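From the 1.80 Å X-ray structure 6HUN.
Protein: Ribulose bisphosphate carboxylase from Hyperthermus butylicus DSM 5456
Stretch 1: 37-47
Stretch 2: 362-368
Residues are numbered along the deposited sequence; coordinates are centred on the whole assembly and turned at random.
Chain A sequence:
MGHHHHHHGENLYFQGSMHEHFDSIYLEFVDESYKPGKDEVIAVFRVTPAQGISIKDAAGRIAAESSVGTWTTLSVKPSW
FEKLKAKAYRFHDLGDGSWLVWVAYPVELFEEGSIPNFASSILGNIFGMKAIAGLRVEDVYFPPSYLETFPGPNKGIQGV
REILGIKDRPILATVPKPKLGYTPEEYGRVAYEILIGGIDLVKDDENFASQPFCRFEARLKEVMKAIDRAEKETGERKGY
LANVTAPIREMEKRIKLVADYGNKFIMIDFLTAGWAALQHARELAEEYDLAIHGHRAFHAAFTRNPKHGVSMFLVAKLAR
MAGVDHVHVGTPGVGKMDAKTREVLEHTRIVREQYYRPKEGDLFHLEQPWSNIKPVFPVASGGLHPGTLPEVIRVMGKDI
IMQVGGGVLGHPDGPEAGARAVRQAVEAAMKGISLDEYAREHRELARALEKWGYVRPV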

# COMPACT_ATOMS: atom_id res chain seq x y z
N GLY A 37 -20.46 -13.89 -18.28
CA GLY A 37 -21.59 -14.27 -17.44
C GLY A 37 -21.60 -13.44 -16.16
O GLY A 37 -20.89 -12.45 -16.02
N LYS A 38 -22.45 -13.86 -15.21
CA LYS A 38 -22.41 -13.24 -13.89
C LYS A 38 -21.31 -13.84 -13.01
O LYS A 38 -21.15 -13.38 -11.87
CB LYS A 38 -23.78 -13.37 -13.18
CG LYS A 38 -24.82 -12.24 -13.46
CD LYS A 38 -24.18 -10.84 -13.55
CE LYS A 38 -24.25 -10.04 -12.22
NZ LYS A 38 -23.42 -8.76 -12.22
N ASP A 39 -20.55 -14.82 -13.50
CA ASP A 39 -19.60 -15.60 -12.70
C ASP A 39 -18.13 -15.25 -12.96
O ASP A 39 -17.25 -16.00 -12.53
CB ASP A 39 -19.79 -17.09 -12.94
CG ASP A 39 -19.66 -17.46 -14.41
OD1 ASP A 39 -19.82 -16.54 -15.27
OD2 ASP A 39 -19.43 -18.66 -14.71
N GLU A 40 -17.84 -14.18 -13.68
CA GLU A 40 -16.48 -13.75 -13.95
C GLU A 40 -16.24 -12.48 -13.16
O GLU A 40 -17.17 -11.72 -12.90
CB GLU A 40 -16.31 -13.47 -15.44
CG GLU A 40 -16.51 -14.69 -16.37
CD GLU A 40 -15.62 -14.55 -17.60
OE1 GLU A 40 -16.12 -14.00 -18.61
OE2 GLU A 40 -14.41 -14.92 -17.54
N VAL A 41 -14.99 -12.27 -12.74
CA VAL A 41 -14.62 -10.95 -12.22
C VAL A 41 -14.55 -9.97 -13.38
O VAL A 41 -14.01 -10.29 -14.44
CB VAL A 41 -13.26 -11.01 -11.50
CG1 VAL A 41 -12.69 -9.53 -11.22
CG2 VAL A 41 -13.35 -11.85 -10.27
N ILE A 42 -15.11 -8.78 -13.20
CA ILE A 42 -15.11 -7.73 -14.21
C ILE A 42 -14.40 -6.50 -13.63
O ILE A 42 -14.85 -6.00 -12.60
CB ILE A 42 -16.54 -7.36 -14.61
CG1 ILE A 42 -17.31 -8.60 -15.15
CG2 ILE A 42 -16.51 -6.20 -15.60
CD1 ILE A 42 -16.82 -8.93 -16.45
N ALA A 43 -13.38 -6.00 -14.31
CA ALA A 43 -12.73 -4.73 -13.92
C ALA A 43 -13.08 -3.67 -14.96
O ALA A 43 -13.06 -3.95 -16.16
CB ALA A 43 -11.19 -4.89 -13.86
N VAL A 44 -13.32 -2.43 -14.51
CA VAL A 44 -13.45 -1.30 -15.41
C VAL A 44 -12.30 -0.32 -15.16
O VAL A 44 -12.08 0.13 -14.02
CB VAL A 44 -14.83 -0.64 -15.33
CG1 VAL A 44 -15.18 -0.30 -13.89
CG2 VAL A 44 -14.84 0.59 -16.22
N PHE A 45 -11.52 -0.10 -16.20
CA PHE A 45 -10.29 0.69 -16.15
C PHE A 45 -10.53 1.96 -16.95
O PHE A 45 -11.18 1.92 -17.99
CB PHE A 45 -9.09 -0.04 -16.79
CG PHE A 45 -8.72 -1.34 -16.13
CD1 PHE A 45 -8.00 -1.36 -14.93
CD2 PHE A 45 -8.98 -2.54 -16.75
CE1 PHE A 45 -7.62 -2.62 -14.37
CE2 PHE A 45 -8.63 -3.73 -16.19
CZ PHE A 45 -7.95 -3.78 -14.97
N ARG A 46 -9.94 3.06 -16.50
CA ARG A 46 -9.87 4.26 -17.33
C ARG A 46 -8.45 4.36 -17.88
O ARG A 46 -7.50 4.51 -17.11
CB ARG A 46 -10.25 5.49 -16.50
CG ARG A 46 -10.16 6.76 -17.37
CD ARG A 46 -10.63 8.00 -16.53
NE ARG A 46 -10.77 9.19 -17.39
CZ ARG A 46 -11.37 10.30 -16.98
NH1 ARG A 46 -11.88 10.37 -15.75
NH2 ARG A 46 -11.50 11.35 -17.82
N VAL A 47 -8.30 4.22 -19.20
CA VAL A 47 -7.01 3.95 -19.84
C VAL A 47 -6.68 5.12 -20.73
O VAL A 47 -7.48 5.48 -21.61
CB VAL A 47 -7.05 2.65 -20.68
CG1 VAL A 47 -5.68 2.34 -21.31
CG2 VAL A 47 -7.60 1.45 -19.83
N ASP A 362 -24.42 5.64 -15.57
CA ASP A 362 -23.14 5.77 -14.88
C ASP A 362 -22.27 4.58 -15.27
O ASP A 362 -22.54 3.45 -14.86
CB ASP A 362 -23.35 5.85 -13.37
CG ASP A 362 -22.05 5.74 -12.59
OD1 ASP A 362 -20.96 6.07 -13.15
OD2 ASP A 362 -22.11 5.32 -11.39
N LEU A 363 -21.20 4.82 -16.03
CA LEU A 363 -20.34 3.74 -16.51
C LEU A 363 -19.13 3.51 -15.62
O LEU A 363 -18.41 2.53 -15.83
CB LEU A 363 -19.90 4.03 -17.95
CG LEU A 363 -21.04 4.15 -18.98
CD1 LEU A 363 -20.46 4.66 -20.27
CD2 LEU A 363 -21.69 2.79 -19.18
N PHE A 364 -18.92 4.35 -14.60
CA PHE A 364 -17.73 4.28 -13.77
C PHE A 364 -17.85 3.30 -12.61
O PHE A 364 -16.88 3.10 -11.88
CB PHE A 364 -17.43 5.67 -13.20
CG PHE A 364 -16.85 6.61 -14.21
CD1 PHE A 364 -17.69 7.37 -15.01
CD2 PHE A 364 -15.48 6.75 -14.34
CE1 PHE A 364 -17.16 8.25 -15.96
CE2 PHE A 364 -14.95 7.62 -15.27
CZ PHE A 364 -15.75 8.35 -16.09
N HIS A 365 -19.03 2.70 -12.41
CA HIS A 365 -19.26 1.76 -11.33
C HIS A 365 -20.04 0.59 -11.91
O HIS A 365 -20.70 0.72 -12.95
CB HIS A 365 -20.06 2.38 -10.14
CG HIS A 365 -19.49 3.65 -9.61
ND1 HIS A 365 -20.04 4.88 -9.88
CD2 HIS A 365 -18.42 3.88 -8.82
CE1 HIS A 365 -19.31 5.83 -9.31
NE2 HIS A 365 -18.34 5.25 -8.64
N LEU A 366 -19.98 -0.53 -11.22
CA LEU A 366 -20.64 -1.76 -11.68
C LEU A 366 -21.69 -2.19 -10.68
O LEU A 366 -21.63 -1.84 -9.51
CB LEU A 366 -19.61 -2.89 -11.84
CG LEU A 366 -18.55 -2.64 -12.93
CD1 LEU A 366 -17.24 -3.38 -12.66
CD2 LEU A 366 -19.12 -3.05 -14.24
N GLU A 367 -22.65 -2.97 -11.12
CA GLU A 367 -23.63 -3.51 -10.18
C GLU A 367 -22.91 -4.51 -9.27
O GLU A 367 -22.00 -5.20 -9.73
CB GLU A 367 -24.78 -4.12 -11.00
CG GLU A 367 -25.48 -5.27 -10.38
CD GLU A 367 -26.55 -5.80 -11.30
OE1 GLU A 367 -27.29 -4.99 -11.92
OE2 GLU A 367 -26.61 -7.04 -11.43
N GLN A 368 -23.29 -4.57 -7.96
CA GLN A 368 -22.60 -5.43 -6.99
C GLN A 368 -23.57 -5.92 -5.90
O GLN A 368 -23.88 -5.16 -4.97
CB GLN A 368 -21.40 -4.72 -6.35
CG GLN A 368 -20.72 -5.62 -5.30
CD GLN A 368 -19.95 -6.76 -5.96
OE1 GLN A 368 -18.91 -6.53 -6.60
NE2 GLN A 368 -20.44 -7.97 -5.81

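Contact between residues 37-47 and 362-368 of the Hyperthermus butylicus ribulose bisphosphate carboxylase. The first stretch opens as a loop and becomes a β-strand that runs through Val47 and beyond; the second, more than 300 residues later in the chain, has no regular secondary structure over most of its length. No hydrogen bond joins the two, so the strand does not pair with its neighbour through the backbone. The main chains stay well apart, with CA atoms 7.2 Å from each other at Val44 and Phe364 and 10.4 Å at Lys38 and Gln368, and side chains fill the gap. The two run in opposite senses: the start of stretch 1 lies near the end of stretch 2, and Arg46 reaches back to Phe364. Together they bury a modest 323 Å².

Gly37 makes no contact, but Lys38 reaches stretch 2 through its length: its CA-to-CB bond points sideways, but the chain bends so that its end comes nearer, and NZ stands 3.7 Å from OE2 of Glu367. This is a long salt bridge, an attraction of opposite charges without a hydrogen bond between them. Lys38 is exposed, and Glu367 OE2 is also hydrogen-bonded elsewhere in the structure. Asp39, Glu40 and Val41 lie out of reach.

From Ile42 onward the alternation of the strand sets the pattern. Ile42, Val44 and Arg46 direct their CA-to-CB bonds toward stretch 2, whereas Ala43 points away and Phe45 and Val47 are out of reach. Ile42 meets Leu366 in two ways: its carbonyl O is 3.5 Å from Leu366 CD1, a packing contact with a methyl group that cannot serve as a conventional donor, and its CG2 is 4.1 Å from the same CD1. The outer end of the Ile42 side chain leads away, leaving the branch methyl CG2 to make the apolar contact.

Val44 is the most covered residue of stretch 1. With chi1 in the p well, it places CG1 3.9 Å from Leu366 CD1, so that this one leucine methyl packs against both Ile42 and Val44. The CA-to-CB bond of Leu366 points toward the strand, and its side chain has chi1 m and chi2 t; Leu366 is the most covered residue of stretch 2. Val44 also packs against backbone, with CG2 4.1 Å from Leu363 O and CG1 4.3 Å from Phe364 O.

Arg46 closes the contact. Its side chain is extended, with chi1 to chi3 all t, and carries NH1 to 4.1 Å from Phe364 CE2. The guanidinium and the ring meet obliquely, while NE and NH2 are hydrogen-bonded elsewhere. Phe364 starts away from the strand, but its ring end comes nearer. Within stretch 2, Asp362 braces the turn behind this ring: Phe364 N donates to Asp362 OD1 at 3.0 Å, and His365 ND1 donates to Asp362 OD2 at 2.6 Å, nearly linearly.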